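Local coordinates for alginate lyase A1-II' (Sphingomonas sp. A1, PDB 2CWS), which probably cleaves the polysaccharide alginate as a lyase of polysaccharide lyase family 7, the chain being the catalytic, alginate-lyase part of a longer protein, at residues 92-97 with 220-225. Numbering follows the deposited sequence. Where two conformers were deposited one is given.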
loop_
_atom_site.group_PDB
_atom_site.type_symbol
_atom_site.label_atom_id
_atom_site.label_comp_id
_atom_site.label_asym_id
_atom_site.label_seq_id
_atom_site.Cartn_x
_atom_site.Cartn_y
_atom_site.Cartn_z
ATOM N N LYS A 92 -8.508 -0.846 -6.431
ATOM C CA LYS A 92 -9.013 -2.199 -6.300
ATOM C C LYS A 92 -7.859 -3.165 -6.508
ATOM O O LYS A 92 -7.011 -2.952 -7.370
ATOM C CB LYS A 92 -10.095 -2.556 -7.335
ATOM C CG LYS A 92 -11.285 -1.634 -7.246
ATOM C CD LYS A 92 -12.287 -2.088 -8.323
ATOM C CE LYS A 92 -12.405 -3.603 -8.212
ATOM N NZ LYS A 92 -13.364 -4.204 -9.161
ATOM N N LEU A 93 -7.815 -4.223 -5.707
ATOM C CA LEU A 93 -6.793 -5.235 -5.935
ATOM C C LEU A 93 -7.357 -6.575 -5.506
ATOM O O LEU A 93 -8.291 -6.683 -4.692
ATOM C CB LEU A 93 -5.465 -4.883 -5.227
ATOM C CG LEU A 93 -5.517 -4.729 -3.687
ATOM C CD1 LEU A 93 -5.430 -6.063 -2.937
ATOM C CD2 LEU A 93 -4.305 -3.888 -3.273
ATOM N N SER A 94 -6.715 -7.627 -6.000
ATOM C CA SER A 94 -6.949 -8.970 -5.489
ATOM C C SER A 94 -5.583 -9.576 -5.194
ATOM O O SER A 94 -4.646 -9.349 -5.972
ATOM C CB SER A 94 -7.806 -9.880 -6.374
ATOM O OG SER A 94 -7.086 -10.177 -7.538
ATOM N N GLY A 95 -5.463 -10.259 -4.092
ATOM C CA GLY A 95 -4.139 -10.736 -3.697
ATOM C C GLY A 95 -4.207 -11.679 -2.548
ATOM O O GLY A 95 -5.298 -12.111 -2.113
ATOM N N LYS A 96 -3.054 -12.025 -2.006
ATOM C CA LYS A 96 -2.956 -12.881 -0.843
ATOM C C LYS A 96 -1.607 -12.631 -0.164
ATOM O O LYS A 96 -0.677 -12.151 -0.791
ATOM C CB LYS A 96 -3.064 -14.395 -1.139
ATOM C CG LYS A 96 -2.012 -14.900 -2.140
ATOM C CD LYS A 96 -1.898 -16.410 -2.186
ATOM C CE LYS A 96 -3.149 -16.961 -2.808
ATOM N NZ LYS A 96 -3.165 -18.478 -2.692
ATOM N N THR A 97 -1.572 -12.974 1.122
ATOM C CA THR A 97 -0.281 -12.977 1.839
ATOM C C THR A 97 0.115 -14.417 1.973
ATOM O O THR A 97 -0.630 -15.252 2.503
ATOM C CB THR A 97 -0.438 -12.230 3.164
ATOM O OG1 THR A 97 -0.631 -10.834 2.884
ATOM C CG2 THR A 97 0.838 -12.346 3.998
ATOM N N LEU A 220 -0.131 -10.107 -5.622
ATOM C CA LEU A 220 -1.280 -9.464 -6.265
ATOM C C LEU A 220 -1.553 -10.190 -7.591
ATOM O O LEU A 220 -0.654 -10.496 -8.352
ATOM C CB LEU A 220 -1.019 -7.983 -6.528
ATOM C CG LEU A 220 -0.875 -7.120 -5.244
ATOM C CD1 LEU A 220 -0.497 -5.704 -5.595
ATOM C CD2 LEU A 220 -2.151 -7.137 -4.432
ATOM N N TYR A 221 -2.872 -10.374 -7.842
ATOM C CA TYR A 221 -3.343 -10.940 -9.108
ATOM C C TYR A 221 -4.013 -9.876 -9.972
ATOM O O TYR A 221 -4.089 -10.029 -11.177
ATOM C CB TYR A 221 -4.368 -12.072 -8.863
ATOM C CG TYR A 221 -3.727 -13.246 -8.140
ATOM C CD1 TYR A 221 -3.841 -13.351 -6.762
ATOM C CD2 TYR A 221 -2.994 -14.196 -8.823
ATOM C CE1 TYR A 221 -3.254 -14.385 -6.071
ATOM C CE2 TYR A 221 -2.404 -15.236 -8.121
ATOM C CZ TYR A 221 -2.530 -15.334 -6.772
ATOM O OH TYR A 221 -1.967 -16.369 -6.047
ATOM N N SER A 222 -4.450 -8.769 -9.363
ATOM C CA SER A 222 -5.020 -7.650 -10.122
ATOM C C SER A 222 -4.792 -6.387 -9.278
ATOM O O SER A 222 -4.734 -6.483 -8.037
ATOM C CB SER A 222 -6.497 -7.875 -10.437
ATOM O OG SER A 222 -7.220 -8.023 -9.248
ATOM N N LEU A 223 -4.688 -5.245 -9.970
ATOM C CA LEU A 223 -4.404 -3.965 -9.268
ATOM C C LEU A 223 -4.785 -2.847 -10.201
ATOM O O LEU A 223 -4.233 -2.761 -11.307
ATOM C CB LEU A 223 -2.911 -3.856 -8.941
ATOM C CG LEU A 223 -2.449 -2.528 -8.305
ATOM C CD1 LEU A 223 -3.106 -2.280 -6.958
ATOM C CD2 LEU A 223 -0.928 -2.511 -8.209
ATOM N N SER A 224 -5.731 -1.995 -9.796
ATOM C CA SER A 224 -6.141 -0.894 -10.617
ATOM C C SER A 224 -6.437 0.319 -9.750
ATOM O O SER A 224 -6.799 0.204 -8.592
ATOM C CB SER A 224 -7.340 -1.246 -11.523
ATOM O OG SER A 224 -8.456 -1.509 -10.741
ATOM N N VAL A 225 -6.325 1.487 -10.370
ATOM C CA VAL A 225 -6.663 2.758 -9.742
ATOM C C VAL A 225 -7.528 3.559 -10.706
ATOM O O VAL A 225 -7.241 3.627 -11.882
ATOM C CB VAL A 225 -5.380 3.540 -9.410
ATOM C CG1 VAL A 225 -5.718 4.932 -8.910
ATOM C CG2 VAL A 225 -4.516 2.802 -8.404
#
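Lys92 and Ser224 exchange two backbone hydrogen bonds, N to O in both directions and each 2.9 Å long, at one end of an antiparallel pairing between residues 92-97 and 220-225. Farther along, Ser94 N donates to Ser222 O, lying above the plane of that carbonyl. Ser94 O serves two donors: Tyr221 N at 2.8 Å, nearly straight at 169°, and Ser222 N, a weak bond of 3.4 Å. Two residues facing one make this a classic beta bulge, and the register slips by one, pairing Gly95 with Leu220.

Among the side chains, Ser94 OG and Ser222 OG are hydrogen-bonded at 2.8 Å, and either may donate. Each lies between its backbone N and carbonyl carbon (chi1 68° and 59°), turning the hydroxyls toward one another across the strands. Serine suits the site, its one-carbon arm offering a donor or acceptor.

Leucines take the other face, where Leu93 CD1 packs on Leu220 CD2 at 3.8 Å and Leu93 CB on Leu223 CD1; all three touch Ala202 of the opposing sheet. Gly95 suits its place, since a CB there would clash with Leu220 CD2.

At the bulge, Tyr221 sets CD1 4.0 Å from Gly95 CA, while Lys96 CG lies at the ring's edge and Lys96 CE comes within 3.5 Å of Tyr221 OH. The polar ends part: Tyr221 OH hydrogen-bonds to Asp46 OD2, and Lys96 NZ to Gly159 O. An alanine for Tyr221 takes the ring from beside Lys96 CG and CE and would probably leave Asp46 OD2 without this hydroxyl partner.

Such a division, serines outward and leucines inward, fits a strand pair in one sheet of a concanavalin-like beta sandwich, apolar toward the facing sheet and polar on its outer side.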